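Local coordinates for protein ubiquinone biosynthesis accessory factor UbiJ (Escherichia coli, PDB 6H6O) that binds hydrophobic ubiquinone biosynthetic intermediates through its SCP2 domain and is essential for the stability of the multi-enzyme Ubi complex of aerobic coenzyme Q synthesis, at residues 12-15 against 16-20; 34-37 against 38-42; 61-65 against 66-70; 110-113 against 114-117; 123-126 against 127-130. All coordinates share one frame; numbering follows the deposited sequence.

From the N terminus, contact 1 (12-15 with 16-20) starts helix 14-30, and contact 2 (34-37 with 38-42) carries the chain from the loop after that helix into helix 37-41. Contact 3 (61-65 with 66-70) closes the hairpin of strands 58-63 and 68-71, contact 4 joins strand 107-111 to helix 113-128, and contact 5 ends that helix. All five are local and follow in series, so none nests or crosses. In space, Thr19 O of contact 1 lies 3.8 Å from Val70 CB of contact 3, and Leu36 CD1 of contact 2 lies 3.7 Å from Ala126 CB of contact 5. Contacts 3 and 4 reach the same mixed sheet.

Contact 1 of 5, residues 12-15 against 16-20; sequences MPFK and PLVTA
Val18 N donates to Phe14 O (3.0 Å, N-H...O 152°), and Thr19 N donates to Lys15 O at 3.0 Å in a straighter bond of 167°. These i to i+4 bonds open the first turn of helix 14-30, and Pro16, which has no N-H to offer, occupies a place in that turn where none is needed. The Phe14 ring, its CG anti to the backbone N (chi1 -165°), is laid over the Val18 side chain: Val18 CG2 sits 3.9 Å from the ring centroid, over one face but displaced toward the CE2 rim, a CH-pi contact. Phe14 also meets Phe29 of the second subunit edge-to-face, and Leu25 of that subunit packs on Leu17 and Val18, which places this helix start at the dimer interface. Along the flank, Lys15 CE passes Thr19 CG2 at 3.7 Å, the two side chains crossing at about a right angle, while Lys15 NZ makes a weak hydrogen bond to Ser58 O. Before the helix, the bent Met12 chain brings CE to 3.8 Å from Leu17 CD2, and the ring of Pro13 meets that of Pro16, CB to CD, at the same separation.

Contact 2 of 5, residues 34-37 against 38-42; sequences PALK and TARSR
The guanidinium of Arg40 lies over the backbone where Leu36 joins Lys37, with Leu36 C 4.0 Å above its plane near the centre and Lys37 N toward the rim. Arg40 reaches back in this way because CG stands anti to its own carbonyl carbon (chi1 -70°) and the chain bends at chi3 (-53°). NH1 comes within 3.6 Å of Leu36 CB and is held by two carbonyl groups, Ser33 O and Leu30 O, whose paired bonds would fix the rotation of the group. Lys37 is extended beyond CG, and its NZ makes a long, weak ion pair with Glu65. Backbone bonds from Arg40 N to Leu36 O (2.9 Å) and from Ser41 N to Lys37 O mark the first turn of helix 37-41. Within that turn Ser41 OG donates to Thr38 O at 2.7 Å, and a water accepting from Thr38 N donates to Ala35 O. The 3-10 turn 34-36 thus passes directly into helix 37-41, whose Arg40 touches Leu122 of helix 113-128 while Leu36 rests on Ala126 of the same helix.

Contact 3 of 5, residues 61-65 against 66-70; sequences LVFSE and RQVDV. With CA (calcium ion), chain I.
One face of the Phe63 ring carries Val68 CG2, 3.9 Å from the centroid and 24° off the normal, a CH-pi contact displaced toward the CD1-CE1 side. Both residues belong to the beta hairpin of strands 58-63 and 68-71 in the SCP2 domain, where they form an antiparallel non-hydrogen-bonded pair. Their side chains therefore lie side by side on the sheet face that also bears Leu61 and Val70. Val68 CG2, anti to the backbone N, touches both the ring and Leu61 CB, the latter at 4.0 Å. Leu26 of helix 14-30 packs on Leu61 and Val68 from this side. The next pair, Val62 with Asp69, is hydrogen-bonded in both directions: Val62 N to Asp69 O is 2.8 Å and Asp69 N to Val62 O 2.9 Å. At the turn, Gln67 O is gripped twice by one residue, by Ser64 N nearly along the C=O axis and by Ser64 OG at 2.8 Å, well off that axis. Asp69 points to the other face, with Val62, and its OD1 binds a calcium ion beside the edge strand, together with Glu23 of helix 14-30. A water donates to both Val62 O and Asp69 OD2, bracing the carboxylate. The ion takes four waters as well, and one of them donates to Val70 O at 2.8 Å.

Contact 4 of 5, residues 110-113 against 114-117; sequences QGDI and QVVQ. With LMR ((2S)-2-hydroxybutanedioic acid), chain E.
The Asp112 carboxylate lies obliquely against the start of the Gln114 side chain, OD1 3.3 Å from Gln114 CB, with the carboxylate and the Gln114 amide planes 61° apart. OD1 also accepts from Gln114 N at 3.1 Å, the donor standing 62° out of the carboxylate plane, so the bond comes from above the group. Asp112 is the N-cap of helix 113-128, and this is its capping bond. With CG anti to the backbone N (chi1 -177°), the carboxylate folds forward over the first turn, where its negative charge would be expected to interact well with the helix N terminus. The other oxygen, OD2, is 3.7 Å from Val115 CG2, the two side chains crossing at about a right angle. Backbone bonds follow: Val115 N donates to Asp112 O, an i to i+3 bond, and Gln117 N donates to Ile113 O at 3.1 Å, an i to i+4 helical bond. Ile113 CG1 and CD1 each lie 3.9 Å from Gln117 NE2, the aliphatic chain meeting the NE2 end of the amide as the two side chains cross at a slant. Ahead of the cap, Gly111 and Asp112 border a bound (2S)-2-hydroxybutanedioic acid, Asp112 CB being 3.5 Å from its O4A; Ala78 and Asp79 complete that pocket. Strand 107-111 thus turns directly into helix 113-128, whose Val115 and Val116 pack on strand 80-84 while Ile113 and Gln117 face helix 95-104.

Contact 5 of 5, residues 123-126 against 127-130; sequences ADLA and EFDP. With CA (calcium ion), chain G; CA (calcium ion), chain H.
Ala126 O and Asp129 O bind one calcium ion, and Asp124 and Glu127 a second, on the last turns of helix 113-128. The helix ends here, and Asp129 is the first residue to leave helical geometry. At the first ion the main-chain oxygens Ala126 O at 2.2 Å and Asp129 O at 2.3 Å are joined by three waters and Ala131 O. Ala126 O and Asp129 O, both acceptors, come to 3.2 Å of each other because they bind the same ion. The second ion is held at longer distances by side chains one turn apart, Asp124 OD1 at 2.7 Å and Glu127 OE1 at 2.9 Å, with two waters and Arg93 O. Both carboxylates leave the helix with CG anti to the backbone N, and Glu127 is extended beyond it, which lets the pair converge on the cation; their like charges would be offset by it. Phe128 N to Asp124 O (153°) and Asp129 N to Leu125 O (162°) close the final turns of backbone bonding. Leu125 CD2 meets Phe128 CD2 at 4.2 Å, and Leu125 O lies at the edge of the Phe128 ring, near its plane. Asp129 OD2 is hydrogen-bonded to Ser33 OG and also receives, at 2.7 Å, a bond from a water that itself binds the first calcium.

Contact 1 of 5, residues 12-15 against 16-20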
loop_
_atom_site.group_PDB
_atom_site.type_symbol
_atom_site.label_atom_id
_atom_site.label_comp_id
_atom_site.label_asym_id
_atom_site.label_seq_id
_atom_site.Cartn_x
_atom_site.Cartn_y
_atom_site.Cartn_z
ATOM N N MET A 12 17.734 -0.102 -3.699
ATOM C CA MET A 12 16.659 0.595 -4.419
ATOM C C MET A 12 15.868 1.481 -3.440
ATOM O O MET A 12 15.347 0.934 -2.464
ATOM C CB MET A 12 15.705 -0.420 -5.084
ATOM C CG MET A 12 16.309 -1.165 -6.262
ATOM S SD MET A 12 16.306 -0.194 -7.788
ATOM C CE MET A 12 14.565 -0.273 -8.234
ATOM N N PRO A 13 15.743 2.822 -3.660
ATOM C CA PRO A 13 14.953 3.656 -2.724
ATOM C C PRO A 13 13.518 3.159 -2.570
ATOM O O PRO A 13 12.944 2.634 -3.530
ATOM C CB PRO A 13 15.016 5.056 -3.342
ATOM C CG PRO A 13 15.336 4.808 -4.799
ATOM C CD PRO A 13 16.272 3.637 -4.773
ATOM N N PHE A 14 12.944 3.327 -1.369
ATOM C CA PHE A 14 11.620 2.788 -1.037
ATOM C C PHE A 14 10.459 3.429 -1.783
ATOM O O PHE A 14 9.614 2.692 -2.318
ATOM C CB PHE A 14 11.374 2.845 0.480
ATOM C CG PHE A 14 10.220 2.008 0.975
ATOM C CD1 PHE A 14 10.240 0.619 0.850
ATOM C CD2 PHE A 14 9.105 2.605 1.556
ATOM C CE1 PHE A 14 9.177 -0.157 1.323
ATOM C CE2 PHE A 14 8.035 1.825 2.014
ATOM C CZ PHE A 14 8.079 0.452 1.890
ATOM N N LYS A 15 10.360 4.777 -1.748
ATOM C CA LYS A 15 9.250 5.501 -2.368
ATOM C C LYS A 15 9.030 5.133 -3.854
ATOM O O LYS A 15 7.900 4.775 -4.155
ATOM C CB LYS A 15 9.386 7.036 -2.165
ATOM C CG LYS A 15 8.288 7.875 -2.829
ATOM C CD LYS A 15 7.062 8.069 -1.944
ATOM C CE LYS A 15 5.859 8.506 -2.752
ATOM N NZ LYS A 15 5.919 9.947 -3.112
ATOM N N PRO A 16 10.038 5.161 -4.781
ATOM C CA PRO A 16 9.770 4.761 -6.182
ATOM C C PRO A 16 9.277 3.314 -6.329
ATOM O O PRO A 16 8.490 3.038 -7.234
ATOM C CB PRO A 16 11.118 4.990 -6.890
ATOM C CG PRO A 16 11.871 5.906 -6.000
ATOM C CD PRO A 16 11.462 5.538 -4.616
ATOM N N LEU A 17 9.696 2.403 -5.413
ATOM C CA LEU A 17 9.207 1.015 -5.428
ATOM C C LEU A 17 7.725 0.970 -5.062
ATOM O O LEU A 17 6.978 0.193 -5.651
ATOM C CB LEU A 17 10.017 0.128 -4.466
ATOM C CG LEU A 17 11.419 -0.258 -4.915
ATOM C CD1 LEU A 17 12.076 -1.105 -3.834
ATOM C CD2 LEU A 17 11.398 -1.011 -6.273
ATOM N N VAL A 18 7.298 1.809 -4.092
ATOM C CA VAL A 18 5.889 1.897 -3.675
ATOM C C VAL A 18 5.022 2.459 -4.840
ATOM O O VAL A 18 3.969 1.883 -5.164
ATOM C CB VAL A 18 5.733 2.713 -2.363
ATOM C CG1 VAL A 18 4.273 3.074 -2.082
ATOM C CG2 VAL A 18 6.369 1.974 -1.177
ATOM N N THR A 19 5.457 3.586 -5.462
ATOM C CA THR A 19 4.676 4.173 -6.573
ATOM C C THR A 19 4.571 3.198 -7.766
ATOM O O THR A 19 3.480 3.037 -8.324
ATOM C CB THR A 19 5.183 5.555 -6.953
ATOM O OG1 THR A 19 6.512 5.435 -7.420
ATOM C CG2 THR A 19 5.136 6.523 -5.794
ATOM N N ALA A 20 5.677 2.518 -8.111
ATOM C CA ALA A 20 5.686 1.506 -9.191
ATOM C C ALA A 20 4.716 0.337 -8.905
ATOM O O ALA A 20 3.999 -0.096 -9.815
ATOM C CB ALA A 20 7.096 0.983 -9.417
#

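Contact 2 of 5, residues 34-37 against 38-42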
loop_
_atom_site.group_PDB
_atom_site.type_symbol
_atom_site.label_atom_id
_atom_site.label_comp_id
_atom_site.label_asym_id
_atom_site.label_seq_id
_atom_site.Cartn_x
_atom_site.Cartn_y
_atom_site.Cartn_z
ATOM N N PRO A 34 -11.007 -4.963 -21.516
ATOM C CA PRO A 34 -11.587 -4.046 -22.519
ATOM C C PRO A 34 -13.058 -3.693 -22.249
ATOM O O PRO A 34 -13.527 -2.680 -22.778
ATOM C CB PRO A 34 -11.421 -4.799 -23.842
ATOM C CG PRO A 34 -11.292 -6.217 -23.471
ATOM C CD PRO A 34 -10.694 -6.287 -22.100
ATOM N N ALA A 35 -13.779 -4.491 -21.388
ATOM C CA ALA A 35 -15.179 -4.204 -21.059
ATOM C C ALA A 35 -15.349 -2.849 -20.327
ATOM O O ALA A 35 -16.436 -2.271 -20.365
ATOM C CB ALA A 35 -15.771 -5.329 -20.213
ATOM N N LEU A 36 -14.293 -2.386 -19.632
ATOM C CA LEU A 36 -14.332 -1.136 -18.852
ATOM C C LEU A 36 -14.024 0.145 -19.637
ATOM O O LEU A 36 -14.008 1.237 -19.046
ATOM C CB LEU A 36 -13.382 -1.249 -17.646
ATOM C CG LEU A 36 -13.617 -2.397 -16.679
ATOM C CD1 LEU A 36 -12.565 -2.394 -15.601
ATOM C CD2 LEU A 36 -15.009 -2.322 -16.058
ATOM N N LYS A 37 -13.770 0.018 -20.945
ATOM C CA LYS A 37 -13.380 1.148 -21.790
ATOM C C LYS A 37 -14.259 2.402 -21.622
ATOM O O LYS A 37 -13.710 3.484 -21.431
ATOM C CB LYS A 37 -13.284 0.744 -23.265
ATOM C CG LYS A 37 -12.511 1.770 -24.103
ATOM C CD LYS A 37 -12.408 1.412 -25.569
ATOM C CE LYS A 37 -11.461 2.345 -26.291
ATOM N NZ LYS A 37 -11.356 1.994 -27.733
ATOM N N THR A 38 -15.604 2.266 -21.639
ATOM C CA THR A 38 -16.464 3.470 -21.527
ATOM C C THR A 38 -16.370 4.131 -20.148
ATOM O O THR A 38 -16.474 5.361 -20.049
ATOM C CB THR A 38 -17.906 3.199 -21.928
ATOM O OG1 THR A 38 -18.455 2.283 -20.997
ATOM C CG2 THR A 38 -18.040 2.692 -23.366
ATOM N N ALA A 39 -16.151 3.321 -19.089
ATOM C CA ALA A 39 -15.995 3.840 -17.732
ATOM C C ALA A 39 -14.640 4.551 -17.604
ATOM O O ALA A 39 -14.574 5.609 -16.988
ATOM C CB ALA A 39 -16.094 2.704 -16.731
ATOM N N ARG A 40 -13.573 4.007 -18.215
ATOM C CA ARG A 40 -12.249 4.667 -18.175
ATOM C C ARG A 40 -12.240 5.973 -18.960
ATOM O O ARG A 40 -11.541 6.910 -18.555
ATOM C CB ARG A 40 -11.151 3.753 -18.701
ATOM C CG ARG A 40 -10.864 2.586 -17.763
ATOM C CD ARG A 40 -9.640 1.779 -18.156
ATOM N NE ARG A 40 -9.683 1.336 -19.554
ATOM C CZ ARG A 40 -9.928 0.091 -19.954
ATOM N NH1 ARG A 40 -10.127 -0.878 -19.064
ATOM N NH2 ARG A 40 -9.966 -0.198 -21.243
ATOM N N SER A 41 -13.045 6.057 -20.057
ATOM C CA SER A 41 -13.080 7.263 -20.912
ATOM C C SER A 41 -13.398 8.541 -20.142
ATOM O O SER A 41 -12.881 9.606 -20.482
ATOM C CB SER A 41 -14.046 7.086 -22.080
ATOM O OG SER A 41 -15.385 7.283 -21.663
ATOM N N ARG A 42 -14.219 8.416 -19.074
ATOM C CA ARG A 42 -14.613 9.535 -18.211
ATOM C C ARG A 42 -13.404 10.173 -17.476
ATOM O O ARG A 42 -13.501 11.306 -17.031
ATOM C CB ARG A 42 -15.648 9.045 -17.175
ATOM C CG ARG A 42 -17.002 8.682 -17.814
ATOM C CD ARG A 42 -18.117 8.557 -16.798
ATOM N NE ARG A 42 -17.954 7.369 -15.962
ATOM C CZ ARG A 42 -18.885 6.437 -15.770
ATOM N NH1 ARG A 42 -20.073 6.541 -16.354
ATOM N NH2 ARG A 42 -18.636 5.393 -14.989
HETATM O O HOH W 1 -17.046 -0.210 -21.948
#

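Contact 3 of 5, residues 61-65 against 66-70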
loop_
_atom_site.group_PDB
_atom_site.type_symbol
_atom_site.label_atom_id
_atom_site.label_comp_id
_atom_site.label_asym_id
_atom_site.label_seq_id
_atom_site.Cartn_x
_atom_site.Cartn_y
_atom_site.Cartn_z
ATOM N N LEU A 61 -2.076 10.323 -9.795
ATOM C CA LEU A 61 -2.566 9.368 -10.796
ATOM C C LEU A 61 -2.877 10.146 -12.080
ATOM O O LEU A 61 -3.666 11.104 -12.041
ATOM C CB LEU A 61 -3.833 8.667 -10.286
ATOM C CG LEU A 61 -3.667 7.445 -9.338
ATOM C CD1 LEU A 61 -2.825 7.754 -8.118
ATOM C CD2 LEU A 61 -5.029 6.915 -8.916
ATOM N N VAL A 62 -2.241 9.770 -13.194
ATOM C CA VAL A 62 -2.466 10.453 -14.497
ATOM C C VAL A 62 -3.090 9.431 -15.423
ATOM O O VAL A 62 -2.428 8.467 -15.795
ATOM C CB VAL A 62 -1.155 11.038 -15.096
ATOM C CG1 VAL A 62 -1.445 11.766 -16.406
ATOM C CG2 VAL A 62 -0.450 11.956 -14.090
ATOM N N PHE A 63 -4.345 9.656 -15.815
ATOM C CA PHE A 63 -5.096 8.708 -16.630
ATOM C C PHE A 63 -4.964 8.923 -18.141
ATOM O O PHE A 63 -5.319 9.987 -18.645
ATOM C CB PHE A 63 -6.577 8.698 -16.208
ATOM C CG PHE A 63 -6.808 8.330 -14.763
ATOM C CD1 PHE A 63 -6.987 6.998 -14.387
ATOM C CD2 PHE A 63 -6.848 9.311 -13.774
ATOM C CE1 PHE A 63 -7.183 6.649 -13.033
ATOM C CE2 PHE A 63 -7.044 8.966 -12.431
ATOM C CZ PHE A 63 -7.216 7.632 -12.068
ATOM N N SER A 64 -4.458 7.901 -18.864
ATOM C CA SER A 64 -4.379 7.943 -20.324
ATOM C C SER A 64 -5.248 6.790 -20.882
ATOM O O SER A 64 -5.870 6.073 -20.093
ATOM C CB SER A 64 -2.929 7.903 -20.816
ATOM O OG SER A 64 -2.294 6.656 -20.608
ATOM N N GLU A 65 -5.332 6.634 -22.209
ATOM C CA GLU A 65 -6.173 5.597 -22.812
ATOM C C GLU A 65 -5.706 4.155 -22.482
ATOM O O GLU A 65 -6.541 3.319 -22.202
ATOM C CB GLU A 65 -6.339 5.793 -24.325
ATOM C CG GLU A 65 -7.507 4.989 -24.889
ATOM C CD GLU A 65 -7.512 4.766 -26.386
ATOM O OE1 GLU A 65 -8.611 4.805 -26.987
ATOM O OE2 GLU A 65 -6.425 4.514 -26.953
ATOM N N ARG A 66 -4.411 3.883 -22.464
ATOM C CA ARG A 66 -3.951 2.499 -22.255
ATOM C C ARG A 66 -3.467 2.198 -20.846
ATOM O O ARG A 66 -3.281 1.024 -20.502
ATOM C CB ARG A 66 -2.883 2.133 -23.295
ATOM C CG ARG A 66 -3.451 2.092 -24.720
ATOM C CD ARG A 66 -2.614 1.224 -25.648
ATOM N NE ARG A 66 -1.413 1.910 -26.131
ATOM C CZ ARG A 66 -1.279 2.418 -27.353
ATOM N NH1 ARG A 66 -2.270 2.322 -28.233
ATOM N NH2 ARG A 66 -0.152 3.020 -27.707
ATOM N N GLN A 67 -3.246 3.242 -20.034
ATOM C CA GLN A 67 -2.815 3.027 -18.657
ATOM C C GLN A 67 -2.988 4.242 -17.796
ATOM O O GLN A 67 -3.231 5.349 -18.310
ATOM C CB GLN A 67 -1.324 2.618 -18.623
ATOM C CG GLN A 67 -0.346 3.724 -19.046
ATOM C CD GLN A 67 1.063 3.203 -19.140
ATOM O OE1 GLN A 67 1.788 3.174 -18.148
ATOM N NE2 GLN A 67 1.491 2.839 -20.341
ATOM N N VAL A 68 -2.785 4.039 -16.482
ATOM C CA VAL A 68 -2.711 5.120 -15.501
ATOM C C VAL A 68 -1.253 5.109 -15.029
ATOM O O VAL A 68 -0.650 4.037 -14.809
ATOM C CB VAL A 68 -3.724 4.985 -14.323
ATOM C CG1 VAL A 68 -3.622 3.615 -13.642
ATOM C CG2 VAL A 68 -3.562 6.122 -13.297
ATOM N N ASP A 69 -0.681 6.287 -14.933
ATOM C CA ASP A 69 0.667 6.445 -14.450
ATOM C C ASP A 69 0.592 6.993 -13.043
ATOM O O ASP A 69 -0.251 7.845 -12.757
ATOM C CB ASP A 69 1.472 7.358 -15.379
ATOM C CG ASP A 69 1.900 6.601 -16.609
ATOM O OD1 ASP A 69 2.866 5.810 -16.511
ATOM O OD2 ASP A 69 1.210 6.710 -17.639
ATOM N N VAL A 70 1.429 6.440 -12.139
ATOM C CA VAL A 70 1.471 6.880 -10.762
ATOM C C VAL A 70 2.831 7.558 -10.534
ATOM O O VAL A 70 3.867 6.985 -10.888
ATOM C CB VAL A 70 1.175 5.763 -9.724
ATOM C CG1 VAL A 70 1.164 6.324 -8.307
ATOM C CG2 VAL A 70 -0.166 5.085 -10.024
HETATM CA CA CA I . 4.586 4.875 -14.983
HETATM O O HOH W 2 -0.885 8.212 -18.114
HETATM O O HOH W 3 4.893 6.799 -13.535
HETATM O O HOH W 4 6.324 6.215 -15.913
HETATM O O HOH W 5 4.972 3.598 -16.730
HETATM O O HOH W 6 6.075 3.795 -13.701
#

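Contact 4 of 5, residues 110-113 against 114-117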
loop_
_atom_site.group_PDB
_atom_site.type_symbol
_atom_site.label_atom_id
_atom_site.label_comp_id
_atom_site.label_asym_id
_atom_site.label_seq_id
_atom_site.Cartn_x
_atom_site.Cartn_y
_atom_site.Cartn_z
ATOM N N GLN A 110 -10.989 18.489 -3.093
ATOM C CA GLN A 110 -10.664 19.799 -3.652
ATOM C C GLN A 110 -10.681 19.639 -5.176
ATOM O O GLN A 110 -10.386 18.559 -5.687
ATOM C CB GLN A 110 -9.287 20.264 -3.167
ATOM C CG GLN A 110 -9.257 20.605 -1.677
ATOM C CD GLN A 110 -7.873 20.861 -1.126
ATOM O OE1 GLN A 110 -6.865 20.836 -1.836
ATOM N NE2 GLN A 110 -7.794 21.101 0.172
ATOM N N GLY A 111 -11.066 20.688 -5.883
ATOM C CA GLY A 111 -11.146 20.630 -7.336
ATOM C C GLY A 111 -12.405 19.954 -7.827
ATOM O O GLY A 111 -13.467 20.093 -7.220
ATOM N N ASP A 112 -12.296 19.214 -8.940
ATOM C CA ASP A 112 -13.432 18.581 -9.591
ATOM C C ASP A 112 -13.880 17.280 -8.913
ATOM O O ASP A 112 -13.289 16.224 -9.127
ATOM C CB ASP A 112 -13.144 18.379 -11.099
ATOM C CG ASP A 112 -14.280 17.782 -11.909
ATOM O OD1 ASP A 112 -15.428 17.765 -11.405
ATOM O OD2 ASP A 112 -14.031 17.376 -13.070
ATOM N N ILE A 113 -14.989 17.348 -8.166
ATOM C CA ILE A 113 -15.568 16.176 -7.476
ATOM C C ILE A 113 -15.891 14.999 -8.462
ATOM O O ILE A 113 -15.813 13.841 -8.064
ATOM C CB ILE A 113 -16.806 16.584 -6.603
ATOM C CG1 ILE A 113 -17.145 15.481 -5.564
ATOM C CG2 ILE A 113 -18.026 16.982 -7.477
ATOM C CD1 ILE A 113 -18.247 15.840 -4.525
ATOM N N GLN A 114 -16.205 15.315 -9.733
ATOM C CA GLN A 114 -16.545 14.321 -10.761
ATOM C C GLN A 114 -15.416 13.331 -11.009
ATOM O O GLN A 114 -15.691 12.161 -11.238
ATOM C CB GLN A 114 -16.995 14.987 -12.078
ATOM C CG GLN A 114 -18.310 15.751 -11.939
ATOM C CD GLN A 114 -18.805 16.276 -13.261
ATOM O OE1 GLN A 114 -18.289 17.259 -13.807
ATOM N NE2 GLN A 114 -19.835 15.642 -13.794
ATOM N N VAL A 115 -14.149 13.779 -10.894
ATOM C CA VAL A 115 -12.971 12.923 -11.088
ATOM C C VAL A 115 -12.968 11.762 -10.088
ATOM O O VAL A 115 -12.887 10.599 -10.506
ATOM C CB VAL A 115 -11.635 13.747 -11.084
ATOM C CG1 VAL A 115 -10.409 12.827 -11.123
ATOM C CG2 VAL A 115 -11.598 14.737 -12.252
ATOM N N VAL A 116 -13.100 12.058 -8.781
ATOM C CA VAL A 116 -13.117 11.000 -7.758
ATOM C C VAL A 116 -14.419 10.152 -7.880
ATOM O O VAL A 116 -14.357 8.935 -7.726
ATOM C CB VAL A 116 -12.824 11.515 -6.318
ATOM C CG1 VAL A 116 -13.918 12.466 -5.820
ATOM C CG2 VAL A 116 -12.601 10.347 -5.349
ATOM N N GLN A 117 -15.564 10.778 -8.208
ATOM C CA GLN A 117 -16.811 10.021 -8.423
ATOM C C GLN A 117 -16.625 9.004 -9.566
ATOM O O GLN A 117 -17.006 7.839 -9.416
ATOM C CB GLN A 117 -17.990 10.957 -8.745
ATOM C CG GLN A 117 -18.468 11.765 -7.539
ATOM C CD GLN A 117 -19.437 12.865 -7.926
ATOM O OE1 GLN A 117 -19.567 13.248 -9.091
ATOM N NE2 GLN A 117 -20.125 13.431 -6.949
HETATM C C1 LMR E . -7.762 23.186 -11.817
HETATM O O1A LMR E . -7.540 24.375 -11.702
HETATM O O1B LMR E . -7.381 22.282 -10.947
HETATM C C2 LMR E . -8.473 22.609 -13.029
HETATM O O2 LMR E . -7.960 21.332 -13.389
HETATM C C3 LMR E . -9.980 22.521 -12.818
HETATM C C4 LMR E . -10.395 21.385 -11.914
HETATM O O4A LMR E . -10.634 20.266 -12.556
HETATM O O4B LMR E . -10.528 21.516 -10.714
#

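Contact 5 of 5, residues 123-126 against 127-130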
loop_
_atom_site.group_PDB
_atom_site.type_symbol
_atom_site.label_atom_id
_atom_site.label_comp_id
_atom_site.label_asym_id
_atom_site.label_seq_id
_atom_site.Cartn_x
_atom_site.Cartn_y
_atom_site.Cartn_z
ATOM N N ALA A 123 -13.767 1.749 -10.268
ATOM C CA ALA A 123 -13.353 0.661 -9.369
ATOM C C ALA A 123 -14.536 -0.292 -9.076
ATOM O O ALA A 123 -14.342 -1.517 -9.039
ATOM C CB ALA A 123 -12.788 1.233 -8.074
ATOM N N ASP A 124 -15.753 0.281 -8.904
ATOM C CA ASP A 124 -16.976 -0.493 -8.659
ATOM C C ASP A 124 -17.260 -1.414 -9.869
ATOM O O ASP A 124 -17.482 -2.610 -9.695
ATOM C CB ASP A 124 -18.166 0.449 -8.401
ATOM C CG ASP A 124 -19.396 -0.222 -7.790
ATOM O OD1 ASP A 124 -19.290 -1.397 -7.379
ATOM O OD2 ASP A 124 -20.463 0.439 -7.715
ATOM N N LEU A 125 -17.131 -0.871 -11.096
ATOM C CA LEU A 125 -17.366 -1.654 -12.307
ATOM C C LEU A 125 -16.257 -2.673 -12.540
ATOM O O LEU A 125 -16.528 -3.743 -13.090
ATOM C CB LEU A 125 -17.558 -0.739 -13.516
ATOM C CG LEU A 125 -18.896 0.048 -13.505
ATOM C CD1 LEU A 125 -18.906 1.127 -14.562
ATOM C CD2 LEU A 125 -20.111 -0.878 -13.712
ATOM N N ALA A 126 -15.016 -2.364 -12.090
ATOM C CA ALA A 126 -13.882 -3.288 -12.218
ATOM C C ALA A 126 -14.050 -4.538 -11.354
ATOM O O ALA A 126 -13.534 -5.614 -11.686
ATOM C CB ALA A 126 -12.560 -2.574 -11.919
ATOM N N GLU A 127 -14.779 -4.388 -10.244
ATOM C CA GLU A 127 -15.111 -5.500 -9.356
ATOM C C GLU A 127 -16.270 -6.306 -9.973
ATOM O O GLU A 127 -16.272 -7.540 -9.898
ATOM C CB GLU A 127 -15.515 -4.955 -7.991
ATOM C CG GLU A 127 -15.447 -5.978 -6.870
ATOM C CD GLU A 127 -16.043 -5.531 -5.546
ATOM O OE1 GLU A 127 -16.761 -4.504 -5.522
ATOM O OE2 GLU A 127 -15.814 -6.231 -4.532
ATOM N N PHE A 128 -17.259 -5.599 -10.593
ATOM C CA PHE A 128 -18.408 -6.236 -11.251
ATOM C C PHE A 128 -17.946 -7.127 -12.407
ATOM O O PHE A 128 -18.449 -8.234 -12.592
ATOM C CB PHE A 128 -19.407 -5.161 -11.755
ATOM C CG PHE A 128 -20.227 -5.560 -12.970
ATOM C CD1 PHE A 128 -21.302 -6.441 -12.851
ATOM C CD2 PHE A 128 -19.908 -5.076 -14.234
ATOM C CE1 PHE A 128 -22.036 -6.832 -13.976
ATOM C CE2 PHE A 128 -20.631 -5.479 -15.361
ATOM C CZ PHE A 128 -21.691 -6.353 -15.224
ATOM N N ASP A 129 -17.063 -6.586 -13.239
ATOM C CA ASP A 129 -16.548 -7.261 -14.408
ATOM C C ASP A 129 -15.575 -8.386 -13.961
ATOM O O ASP A 129 -14.542 -8.077 -13.384
ATOM C CB ASP A 129 -15.886 -6.243 -15.341
ATOM C CG ASP A 129 -15.173 -6.880 -16.491
ATOM O OD1 ASP A 129 -15.668 -7.874 -17.001
ATOM O OD2 ASP A 129 -14.110 -6.383 -16.867
ATOM N N PRO A 130 -15.886 -9.668 -14.237
ATOM C CA PRO A 130 -15.012 -10.770 -13.750
ATOM C C PRO A 130 -13.644 -10.905 -14.435
ATOM O O PRO A 130 -12.818 -11.675 -13.946
ATOM C CB PRO A 130 -15.877 -12.022 -13.924
ATOM C CG PRO A 130 -16.838 -11.682 -15.006
ATOM C CD PRO A 130 -17.091 -10.193 -14.911
HETATM CA CA CA G . -12.456 -7.190 -12.831
HETATM CA CA CA H . -18.159 -2.061 -5.056
HETATM O O HOH W 7 -12.423 -5.893 -14.772
HETATM O O HOH W 8 -12.430 -8.524 -10.961
HETATM O O HOH W 9 -10.313 -6.183 -12.542
HETATM O O HOH W 10 -15.802 -1.044 -5.363
HETATM O O HOH W 11 -20.146 -3.556 -5.708
#